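Local coordinates for interphotoreceptor retinoid-binding protein (Xenopus laevis, PDB 1J7X) that probably binds retinoids and carries them through the interphotoreceptor matrix between photoreceptors and the neighbouring epithelium, at residues A[53-56]-A[60-63]; A[93-98]-A[130-135]; A[153-158]-A[217-222]. All coordinates share one frame; numbering follows the deposited sequence.

In the fold
The three contacts lie in separate parts of the chain and share no element. Interaction 3 is central, its centre about 5 Å from the centre of the chain. Interactions 1 and 2 are peripheral and lie on opposite sides of that centre, their own centres about 43 Å apart. Interaction 1 ties the end of one helix to its own following loop and is largely buried. Interaction 2 joins two helices, and its polar part is close to the surface. Interaction 3 brings a loop against a helix in the interior. A glutamine-to-backbone bond beside a buried leucine pair marks the first and a hydroxyl-to-amide bond the second. A buried carboxylate facing a serine marks the third.

Interaction 1 (A[53-56]-A[60-63]); sequences ELQS and DPRL
Gln55, near the end of helix 43-58, turns its amide onto the backbone of loop 60-63. The chain bends at its second torsion (chi2 -47°), which carries the amide forward to Asp60. There NE2 donates to Asp60 O at 3.0 Å, with an N-H...O angle of 157°. The acceptor lies in the plane of the glutamine amide. Seen from Asp60, however, the donor stands above the carbonyl plane and not on a lone pair. Leu63 N binds the same Asp60 O from the opposite face at 3.2 Å, so two donors grip this oxygen. NE2 is equally close to Leu63 O, but the angle is too poor for a hydrogen bond. Gln55 OE1 lies 3.1 Å from Asp60 C and 4.0 Å from Pro61 CD, so the amide packs along the Asp60-Pro61 peptide.

The apolar part is a methyl contact. Leu54 CD2 meets Leu63 CD2 at 4.0 Å, and the two side chains cross at about a right angle. Leu63 holds CG anti to its backbone N (chi1 172°), which sets its CD2 against the Leu54 methyl. Its side chain also touches Val258 and Pro259 of strand 254-265, which extends this buried patch.

Asp60 is fixed within the loop. Arg62 grips its carboxylate side-on, with NE to OD1 at 2.9 Å and NH2 to OD2 at 2.9 Å. Tyr19 OH also bonds OD2. Arg62 N bonds OD1 as well, which makes an Asx turn. It overlaps the type I beta turn from Asp60 to Leu63, the compact connection between helix 43-58 and strand 64-67.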
ATOM      1  N   GLU A  53     -18.643   7.051  17.652  1.00 23.16           N
ATOM      2  CA  GLU A  53     -17.923   8.045  18.414  1.00 25.77           C
ATOM      3  C   GLU A  53     -16.491   8.181  17.981  1.00 26.00           C
ATOM      4  O   GLU A  53     -16.005   9.289  17.749  1.00 23.40           O
ATOM      5  CB  GLU A  53     -18.032   7.750  19.911  1.00 27.29           C
ATOM      6  CG  GLU A  53     -17.927   9.014  20.740  1.00 37.92           C
ATOM      7  CD  GLU A  53     -18.991  10.050  20.336  1.00 40.11           C
ATOM      8  OE1 GLU A  53     -20.162   9.642  20.185  1.00 44.51           O
ATOM      9  OE2 GLU A  53     -18.596  11.244  20.150  1.00 46.67           O
ATOM     10  N   LEU A  54     -15.785   7.044  17.790  1.00 23.36           N
ATOM     11  CA  LEU A  54     -14.431   7.165  17.330  1.00 22.35           C
ATOM     12  C   LEU A  54     -14.293   7.903  15.989  1.00 19.24           C
ATOM     13  O   LEU A  54     -13.386   8.707  15.825  1.00 19.28           O
ATOM     14  CB  LEU A  54     -13.725   5.801  17.228  1.00 21.25           C
ATOM     15  CG  LEU A  54     -13.460   5.112  18.644  1.00 22.55           C
ATOM     16  CD1 LEU A  54     -13.102   3.695  18.447  1.00 22.94           C
ATOM     17  CD2 LEU A  54     -12.344   5.838  19.388  1.00 23.74           C
ATOM     18  N   GLN A  55     -15.164   7.593  15.043  1.00 20.45           N
ATOM     19  CA  GLN A  55     -15.058   8.227  13.709  1.00 21.75           C
ATOM     20  C   GLN A  55     -15.426   9.711  13.814  1.00 24.31           C
ATOM     21  O   GLN A  55     -14.840  10.546  13.185  1.00 23.75           O
ATOM     22  CB  GLN A  55     -15.972   7.543  12.735  1.00 23.25           C
ATOM     23  CG  GLN A  55     -15.570   6.158  12.336  1.00 20.81           C
ATOM     24  CD  GLN A  55     -14.036   6.093  11.961  1.00 23.68           C
ATOM     25  OE1 GLN A  55     -13.542   6.919  11.127  1.00 19.61           O
ATOM     26  NE2 GLN A  55     -13.272   5.255  12.695  1.00 20.79           N
ATOM     27  N   SER A  56     -16.318  10.067  14.743  1.00 24.35           N
ATOM     28  CA  SER A  56     -16.619  11.487  14.908  1.00 26.62           C
ATOM     29  C   SER A  56     -15.479  12.274  15.445  1.00 25.65           C
ATOM     30  O   SER A  56     -15.176  13.389  15.070  1.00 27.28           O
ATOM     31  CB  SER A  56     -17.820  11.625  15.811  1.00 24.49           C
ATOM     32  OG  SER A  56     -18.950  11.091  15.196  1.00 37.24           O
ATOM     33  N   ASP A  60     -10.835   8.671  11.173  1.00 18.27           N
ATOM     34  CA  ASP A  60      -9.836   7.693  10.800  1.00 18.43           C
ATOM     35  C   ASP A  60     -10.478   6.374  10.699  1.00 17.48           C
ATOM     36  O   ASP A  60     -10.462   5.566  11.656  1.00 18.49           O
ATOM     37  CB  ASP A  60      -8.714   7.711  11.853  1.00 17.13           C
ATOM     38  CG  ASP A  60      -7.557   6.846  11.516  1.00 19.51           C
ATOM     39  OD1 ASP A  60      -7.568   6.084  10.538  1.00 21.72           O
ATOM     40  OD2 ASP A  60      -6.495   6.848  12.247  1.00 21.93           O
ATOM     41  N   PRO A  61     -10.884   5.995   9.474  1.00 17.70           N
ATOM     42  CA  PRO A  61     -11.502   4.699   9.217  1.00 19.56           C
ATOM     43  C   PRO A  61     -10.678   3.414   9.547  1.00 18.76           C
ATOM     44  O   PRO A  61     -11.251   2.328   9.613  1.00 19.50           O
ATOM     45  CB  PRO A  61     -11.817   4.726   7.666  1.00 21.55           C
ATOM     46  CG  PRO A  61     -11.773   6.115   7.285  1.00 21.16           C
ATOM     47  CD  PRO A  61     -10.770   6.821   8.261  1.00 19.18           C
ATOM     48  N   ARG A  62      -9.386   3.575   9.775  1.00 18.69           N
ATOM     49  CA  ARG A  62      -8.512   2.454  10.069  1.00 19.01           C
ATOM     50  C   ARG A  62      -8.747   1.905  11.494  1.00 20.94           C
ATOM     51  O   ARG A  62      -8.529   0.747  11.757  1.00 18.52           O
ATOM     52  CB  ARG A  62      -7.054   2.877   9.896  1.00 20.57           C
ATOM     53  CG  ARG A  62      -6.639   3.395   8.526  1.00 19.41           C
ATOM     54  CD  ARG A  62      -5.259   3.928   8.519  1.00 21.71           C
ATOM     55  NE  ARG A  62      -5.136   5.039   9.471  1.00 19.92           N
ATOM     56  CZ  ARG A  62      -4.009   5.502   9.901  1.00 20.74           C
ATOM     57  NH1 ARG A  62      -2.868   5.123   9.340  1.00 20.59           N
ATOM     58  NH2 ARG A  62      -4.024   6.394  10.860  1.00 19.20           N
ATOM     59  N   LEU A  63      -9.197   2.781  12.409  1.00 20.11           N
ATOM     60  CA  LEU A  63      -9.449   2.473  13.779  1.00 17.93           C
ATOM     61  C   LEU A  63     -10.857   2.011  13.821  1.00 19.11           C
ATOM     62  O   LEU A  63     -11.807   2.803  13.681  1.00 18.48           O
ATOM     63  CB  LEU A  63      -9.260   3.744  14.627  1.00 18.44           C
ATOM     64  CG  LEU A  63      -9.647   3.712  16.055  1.00 18.53           C
ATOM     65  CD1 LEU A  63      -8.793   2.620  16.703  1.00 24.70           C
ATOM     66  CD2 LEU A  63      -9.464   5.088  16.747  1.00 22.29           C
TER

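Interaction 2 (A[93-98]-A[130-135]); sequences ALVNTV and VNTVWE
The flat carboxamide of Asn96 is met at its oxygen by the hydroxyl of Thr132. Thr132 OG1 donates to Asn96 OD1 at 2.7 Å. The donor approaches nearly along the C=O axis, with a C=O...O angle of 161°. Gln92 NE2 also bonds this OD1, so the amide oxygen is held by two donors. The other flat group, the indole of Trp134, plays no part across the contact. One face carries Val133 CG1, 3.8 Å above the plane and over its centre, and the ring also stacks with Tyr164.

Thr132 carries the most buried surface here, and its CB points toward helix 88-98. Its OG1 is anti to the carbonyl carbon (chi1 -58°), which directs the hydroxyl to Asn96 and leaves CG2 beside the same amide. CG2 lies 3.7 Å from Asn96 OD1. Val95 packs against the same end of the threonine. Its CG1 is 3.3 Å from Thr132 OG1 and 3.7 Å from Thr132 CB, so a methyl packs directly against the hydroxyl. The small threonine lets the backbones come close: Asn96 CA and Thr132 CA are 6.1 Å apart.

Helix 119-137 is locally widened here. Glu135 N bonds Val130 O at 2.9 Å, a pi-type turn that encloses Thr132.

Val95 is buried and also touches Leu125, Phe128 and Ile129, so it packs along the same helix 119-137. Asn96 is exposed and sits at the outer side of the contact. Helix 88-98 leads into the antiparallel pair of strands 100-104 and 108-112. Helix 119-137 then connects strand 108-112 to its parallel neighbour 142-146 in the mixed sheet.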
ATOM      1  N   ALA A  93      15.062 -18.096 -15.404  1.00 25.02           N
ATOM      2  CA  ALA A  93      13.797 -18.721 -15.772  1.00 25.74           C
ATOM      3  C   ALA A  93      12.665 -18.250 -14.816  1.00 23.45           C
ATOM      4  O   ALA A  93      11.540 -17.965 -15.283  1.00 22.98           O
ATOM      5  CB  ALA A  93      13.922 -20.211 -15.691  1.00 27.66           C
ATOM      6  N   LEU A  94      12.960 -18.199 -13.504  1.00 22.29           N
ATOM      7  CA  LEU A  94      12.020 -17.746 -12.500  1.00 20.87           C
ATOM      8  C   LEU A  94      11.614 -16.272 -12.747  1.00 20.98           C
ATOM      9  O   LEU A  94      10.417 -15.894 -12.779  1.00 18.82           O
ATOM     10  CB  LEU A  94      12.661 -17.886 -11.198  1.00 23.20           C
ATOM     11  CG  LEU A  94      11.788 -17.446  -9.978  1.00 23.78           C
ATOM     12  CD1 LEU A  94      10.456 -18.192  -9.997  1.00 25.51           C
ATOM     13  CD2 LEU A  94      12.525 -17.626  -8.666  1.00 26.70           C
ATOM     14  N   VAL A  95      12.634 -15.447 -12.944  1.00 19.37           N
ATOM     15  CA  VAL A  95      12.410 -14.025 -13.200  1.00 20.10           C
ATOM     16  C   VAL A  95      11.492 -13.929 -14.452  1.00 20.46           C
ATOM     17  O   VAL A  95      10.571 -13.075 -14.502  1.00 19.84           O
ATOM     18  CB  VAL A  95      13.698 -13.260 -13.361  1.00 19.94           C
ATOM     19  CG1 VAL A  95      13.443 -11.887 -14.022  1.00 24.59           C
ATOM     20  CG2 VAL A  95      14.382 -13.121 -11.992  1.00 22.92           C
ATOM     21  N   ASN A  96      11.744 -14.788 -15.448  1.00 20.45           N
ATOM     22  CA  ASN A  96      10.977 -14.729 -16.704  1.00 22.03           C
ATOM     23  C   ASN A  96       9.496 -15.065 -16.510  1.00 22.37           C
ATOM     24  O   ASN A  96       8.660 -14.687 -17.299  1.00 23.09           O
ATOM     25  CB  ASN A  96      11.571 -15.673 -17.808  1.00 23.42           C
ATOM     26  CG  ASN A  96      12.863 -15.102 -18.481  1.00 29.40           C
ATOM     27  OD1 ASN A  96      13.112 -13.906 -18.373  1.00 32.02           O
ATOM     28  ND2 ASN A  96      13.727 -15.980 -19.000  1.00 32.54           N
ATOM     29  N   THR A  97       9.207 -15.781 -15.482  1.00 20.47           N
ATOM     30  CA  THR A  97       7.803 -16.101 -15.216  1.00 22.13           C
ATOM     31  C   THR A  97       7.148 -15.162 -14.179  1.00 19.41           C
ATOM     32  O   THR A  97       5.949 -15.046 -14.127  1.00 20.77           O
ATOM     33  CB  THR A  97       7.600 -17.534 -14.735  1.00 24.59           C
ATOM     34  OG1 THR A  97       8.390 -17.801 -13.636  1.00 28.48           O
ATOM     35  CG2 THR A  97       8.032 -18.575 -15.720  1.00 26.83           C
ATOM     36  N   VAL A  98       7.946 -14.505 -13.350  1.00 19.17           N
ATOM     37  CA  VAL A  98       7.451 -13.541 -12.379  1.00 19.72           C
ATOM     38  C   VAL A  98       7.058 -12.258 -13.065  1.00 19.93           C
ATOM     39  O   VAL A  98       6.060 -11.609 -12.699  1.00 20.49           O
ATOM     40  CB  VAL A  98       8.470 -13.215 -11.278  1.00 19.31           C
ATOM     41  CG1 VAL A  98       8.045 -11.990 -10.476  1.00 18.20           C
ATOM     42  CG2 VAL A  98       8.711 -14.388 -10.421  1.00 21.13           C
ATOM     43  N   VAL A 130      17.265  -7.311 -14.846  1.00 17.56           N
ATOM     44  CA  VAL A 130      17.815  -6.448 -15.887  1.00 21.38           C
ATOM     45  C   VAL A 130      17.465  -6.911 -17.298  1.00 20.96           C
ATOM     46  O   VAL A 130      17.128  -6.091 -18.197  1.00 20.82           O
ATOM     47  CB  VAL A 130      19.347  -6.341 -15.783  1.00 22.13           C
ATOM     48  CG1 VAL A 130      19.917  -5.659 -16.999  1.00 22.64           C
ATOM     49  CG2 VAL A 130      19.778  -5.615 -14.501  1.00 25.78           C
ATOM     50  N   ASN A 131      17.599  -8.226 -17.519  1.00 21.51           N
ATOM     51  CA  ASN A 131      17.368  -8.814 -18.818  1.00 19.73           C
ATOM     52  C   ASN A 131      15.861  -8.915 -19.115  1.00 21.81           C
ATOM     53  O   ASN A 131      15.426  -8.702 -20.221  1.00 19.52           O
ATOM     54  CB  ASN A 131      17.944 -10.250 -18.846  1.00 22.36           C
ATOM     55  CG  ASN A 131      19.442 -10.258 -18.744  1.00 21.82           C
ATOM     56  OD1 ASN A 131      20.085  -9.365 -19.304  1.00 21.65           O
ATOM     57  ND2 ASN A 131      20.013 -11.266 -18.044  1.00 23.77           N
ATOM     58  N   THR A 132      15.048  -9.259 -18.107  1.00 20.41           N
ATOM     59  CA  THR A 132      13.607  -9.447 -18.371  1.00 20.44           C
ATOM     60  C   THR A 132      12.832  -8.129 -18.486  1.00 19.23           C
ATOM     61  O   THR A 132      11.924  -7.979 -19.312  1.00 18.99           O
ATOM     62  CB  THR A 132      13.076 -10.298 -17.290  1.00 20.70           C
ATOM     63  OG1 THR A 132      13.797 -11.541 -17.281  1.00 22.99           O
ATOM     64  CG2 THR A 132      11.571 -10.723 -17.449  1.00 20.48           C
ATOM     65  N   VAL A 133      13.195  -7.178 -17.701  1.00 16.88           N
ATOM     66  CA  VAL A 133      12.368  -5.960 -17.599  1.00 17.15           C
ATOM     67  C   VAL A 133      13.068  -4.734 -18.095  1.00 17.12           C
ATOM     68  O   VAL A 133      12.698  -4.222 -19.091  1.00 17.98           O
ATOM     69  CB  VAL A 133      11.922  -5.725 -16.168  1.00 17.51           C
ATOM     70  CG1 VAL A 133      11.073  -4.419 -16.065  1.00 18.17           C
ATOM     71  CG2 VAL A 133      11.179  -6.883 -15.684  1.00 17.41           C
ATOM     72  N   TRP A 134      14.122  -4.275 -17.414  1.00 16.97           N
ATOM     73  CA  TRP A 134      14.705  -3.004 -17.638  1.00 15.41           C
ATOM     74  C   TRP A 134      15.264  -2.775 -19.056  1.00 18.02           C
ATOM     75  O   TRP A 134      15.036  -1.743 -19.630  1.00 19.51           O
ATOM     76  CB  TRP A 134      15.724  -2.662 -16.534  1.00 17.18           C
ATOM     77  CG  TRP A 134      15.070  -2.828 -15.149  1.00 13.37           C
ATOM     78  CD1 TRP A 134      15.462  -3.657 -14.182  1.00 16.90           C
ATOM     79  CD2 TRP A 134      13.885  -2.180 -14.672  1.00 16.81           C
ATOM     80  NE1 TRP A 134      14.592  -3.585 -13.108  1.00 18.00           N
ATOM     81  CE2 TRP A 134      13.639  -2.643 -13.386  1.00 17.33           C
ATOM     82  CE3 TRP A 134      12.999  -1.232 -15.234  1.00 18.83           C
ATOM     83  CZ2 TRP A 134      12.516  -2.256 -12.678  1.00 18.65           C
ATOM     84  CZ3 TRP A 134      11.947  -0.759 -14.487  1.00 21.10           C
ATOM     85  CH2 TRP A 134      11.719  -1.311 -13.226  1.00 17.75           C
ATOM     86  N   GLU A 135      15.946  -3.776 -19.568  1.00 17.43           N
ATOM     87  CA  GLU A 135      16.513  -3.648 -20.936  1.00 17.85           C
ATOM     88  C   GLU A 135      15.434  -3.681 -21.980  1.00 15.82           C
ATOM     89  O   GLU A 135      15.387  -2.758 -22.765  1.00 18.36           O
ATOM     90  CB  GLU A 135      17.577  -4.706 -21.185  1.00 18.75           C
ATOM     91  CG  GLU A 135      18.014  -4.631 -22.728  1.00 21.36           C
ATOM     92  CD  GLU A 135      18.585  -3.302 -23.209  1.00 21.58           C
ATOM     93  OE1 GLU A 135      19.183  -2.542 -22.434  1.00 24.82           O
ATOM     94  OE2 GLU A 135      18.464  -3.008 -24.481  1.00 25.45           O
TER

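Interaction 3 (A[153-158]-A[217-222]); sequences GSSTAV and AEEFAY
Glu219, on helix 216-226, extends its carboxylate to Ser155 in loop 153-158. Its CB points toward that loop. CG is anti to the carbonyl carbon (chi1 -77°) and comes within 4.4 Å of Ser155 OG. Beyond CG the chain is extended (chi2 -177°), which carries CD to 3.4 Å from Ser155 OG. At the tip, OE1 lies 3.3 Å from both Ser155 OG and Ser155 CB. OE2 is 3.4 Å from Ser155 OG and has a weak hydrogen bond from His243. The serine hydroxyl lies over the face of the carboxylate, nearly equidistant from its two oxygens.

The contact lies in a beta-beta-alpha spiral domain, consistent with the ClpP/crotonase clan of the S41 peptidase family. Here the loop that follows strand 142-146 meets the helix that follows the adjacent parallel strand 204-209. A type I turn from Ser155 to Val158 leads into helix 158-163.

An alanine in place of Glu219 would remove the carboxylate, and would probably cost His243 its weak bond, leave the Ser155 hydroxyl with no carboxylate facing it, and open a gap between loop and helix. Next to the glutamate the contact is apolar. Val158 CG1 sits 4.2 Å from Phe220 CA and 4.4 Å from Phe220 CB. The Phe220 side chain also touches Leu161 and Leu162 of helix 158-163.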
ATOM      1  N   GLY A 153       2.525  -7.959  -1.038  1.00 20.08           N
ATOM      2  CA  GLY A 153       3.515  -8.638  -0.132  1.00 19.78           C
ATOM      3  C   GLY A 153       4.197  -7.623   0.718  1.00 20.85           C
ATOM      4  O   GLY A 153       3.631  -6.541   1.061  1.00 23.67           O
ATOM      5  N   SER A 154       5.490  -7.864   1.024  1.00 22.97           N
ATOM      6  CA  SER A 154       6.314  -6.969   1.796  1.00 20.73           C
ATOM      7  C   SER A 154       6.559  -5.686   1.002  1.00 20.21           C
ATOM      8  O   SER A 154       6.637  -5.725  -0.254  1.00 18.94           O
ATOM      9  CB  SER A 154       7.666  -7.632   2.009  1.00 25.13           C
ATOM     10  OG  SER A 154       8.624  -6.638   2.455  1.00 22.00           O
ATOM     11  N   SER A 155       6.656  -4.558   1.709  1.00 19.57           N
ATOM     12  CA  SER A 155       6.914  -3.261   1.063  1.00 20.97           C
ATOM     13  C   SER A 155       8.388  -2.963   1.029  1.00 18.28           C
ATOM     14  O   SER A 155       8.763  -1.885   0.601  1.00 19.28           O
ATOM     15  CB  SER A 155       6.148  -2.080   1.771  1.00 23.78           C
ATOM     16  OG  SER A 155       4.779  -2.459   1.710  1.00 29.16           O
ATOM     17  N   THR A 156       9.215  -3.858   1.525  1.00 17.92           N
ATOM     18  CA  THR A 156      10.681  -3.539   1.635  1.00 19.76           C
ATOM     19  C   THR A 156      11.395  -3.169   0.347  1.00 19.10           C
ATOM     20  O   THR A 156      12.312  -2.394   0.359  1.00 18.82           O
ATOM     21  CB  THR A 156      11.479  -4.697   2.327  1.00 18.02           C
ATOM     22  OG1 THR A 156      11.363  -5.935   1.599  1.00 19.73           O
ATOM     23  CG2 THR A 156      10.960  -4.968   3.749  1.00 24.81           C
ATOM     24  N   ALA A 157      10.893  -3.667  -0.789  1.00 14.83           N
ATOM     25  CA  ALA A 157      11.492  -3.318  -2.109  1.00 16.96           C
ATOM     26  C   ALA A 157      10.802  -2.205  -2.834  1.00 16.64           C
ATOM     27  O   ALA A 157      11.207  -1.842  -3.892  1.00 16.70           O
ATOM     28  CB  ALA A 157      11.524  -4.511  -2.999  1.00 18.07           C
ATOM     29  N   VAL A 158       9.759  -1.575  -2.240  1.00 13.94           N
ATOM     30  CA  VAL A 158       9.096  -0.510  -2.936  1.00 15.01           C
ATOM     31  C   VAL A 158       9.981   0.676  -3.279  1.00 16.03           C
ATOM     32  O   VAL A 158       9.911   1.207  -4.366  1.00 15.63           O
ATOM     33  CB  VAL A 158       7.814  -0.167  -2.183  1.00 15.50           C
ATOM     34  CG1 VAL A 158       7.115   0.991  -2.753  1.00 16.37           C
ATOM     35  CG2 VAL A 158       6.799  -1.341  -2.250  1.00 18.13           C
ATOM     36  N   ALA A 217       1.615  -3.425  -3.370  1.00 16.13           N
ATOM     37  CA  ALA A 217       1.196  -2.919  -4.684  1.00 12.01           C
ATOM     38  C   ALA A 217       0.446  -1.587  -4.576  1.00 13.11           C
ATOM     39  O   ALA A 217       0.569  -0.749  -5.442  1.00 14.61           O
ATOM     40  CB  ALA A 217       0.379  -4.001  -5.433  1.00 12.98           C
ATOM     41  N   GLU A 218      -0.381  -1.479  -3.549  1.00 14.68           N
ATOM     42  CA  GLU A 218      -1.114  -0.224  -3.310  1.00 12.64           C
ATOM     43  C   GLU A 218      -0.160   0.946  -2.969  1.00 13.76           C
ATOM     44  O   GLU A 218      -0.279   2.006  -3.478  1.00 15.16           O
ATOM     45  CB  GLU A 218      -2.129  -0.452  -2.166  1.00 15.24           C
ATOM     46  CG  GLU A 218      -3.211  -1.480  -2.464  1.00 12.20           C
ATOM     47  CD  GLU A 218      -4.264  -1.588  -1.325  1.00 16.38           C
ATOM     48  OE1 GLU A 218      -5.182  -0.637  -1.228  1.00 19.29           O
ATOM     49  OE2 GLU A 218      -4.173  -2.515  -0.492  1.00 21.08           O
ATOM     50  N   GLU A 219       0.847   0.597  -2.156  1.00 15.33           N
ATOM     51  CA  GLU A 219       1.863   1.577  -1.772  1.00 16.50           C
ATOM     52  C   GLU A 219       2.587   2.065  -2.934  1.00 15.75           C
ATOM     53  O   GLU A 219       2.773   3.271  -3.112  1.00 16.76           O
ATOM     54  CB  GLU A 219       2.811   1.043  -0.736  1.00 18.83           C
ATOM     55  CG  GLU A 219       2.217   1.023   0.656  1.00 28.30           C
ATOM     56  CD  GLU A 219       3.220   0.544   1.766  1.00 32.14           C
ATOM     57  OE1 GLU A 219       4.434   0.779   1.597  1.00 34.20           O
ATOM     58  OE2 GLU A 219       2.703  -0.048   2.793  1.00 31.68           O
ATOM     59  N   PHE A 220       2.949   1.131  -3.820  1.00 16.10           N
ATOM     60  CA  PHE A 220       3.666   1.495  -5.106  1.00 14.78           C
ATOM     61  C   PHE A 220       2.839   2.383  -5.959  1.00 14.40           C
ATOM     62  O   PHE A 220       3.313   3.467  -6.458  1.00 16.33           O
ATOM     63  CB  PHE A 220       4.135   0.236  -5.880  1.00 16.29           C
ATOM     64  CG  PHE A 220       4.821   0.550  -7.135  1.00 13.53           C
ATOM     65  CD1 PHE A 220       6.126   0.828  -7.167  1.00 23.03           C
ATOM     66  CD2 PHE A 220       4.129   0.520  -8.361  1.00 13.44           C
ATOM     67  CE1 PHE A 220       6.716   1.264  -8.405  1.00 20.55           C
ATOM     68  CE2 PHE A 220       4.732   0.803  -9.501  1.00 18.19           C
ATOM     69  CZ  PHE A 220       6.016   1.174  -9.540  1.00 19.65           C
ATOM     70  N   ALA A 221       1.574   1.975  -6.162  1.00 12.77           N
ATOM     71  CA  ALA A 221       0.642   2.766  -6.992  1.00 15.85           C
ATOM     72  C   ALA A 221       0.410   4.194  -6.365  1.00 15.63           C
ATOM     73  O   ALA A 221       0.414   5.259  -7.035  1.00 16.51           O
ATOM     74  CB  ALA A 221      -0.728   2.088  -7.178  1.00 17.49           C
ATOM     75  N   TYR A 222       0.150   4.132  -5.079  1.00 18.49           N
ATOM     76  CA  TYR A 222      -0.090   5.422  -4.328  1.00 17.07           C
ATOM     77  C   TYR A 222       1.088   6.406  -4.485  1.00 17.36           C
ATOM     78  O   TYR A 222       0.921   7.589  -4.842  1.00 16.67           O
ATOM     79  CB  TYR A 222      -0.381   5.142  -2.862  1.00 15.95           C
ATOM     80  CG  TYR A 222      -0.689   6.394  -2.102  1.00 17.77           C
ATOM     81  CD1 TYR A 222      -1.939   6.988  -2.146  1.00 24.64           C
ATOM     82  CD2 TYR A 222       0.337   7.032  -1.421  1.00 18.11           C
ATOM     83  CE1 TYR A 222      -2.164   8.244  -1.439  1.00 22.38           C
ATOM     84  CE2 TYR A 222       0.121   8.291  -0.775  1.00 25.54           C
ATOM     85  CZ  TYR A 222      -1.154   8.842  -0.775  1.00 22.05           C
ATOM     86  OH  TYR A 222      -1.386  10.041  -0.146  1.00 26.32           O
TER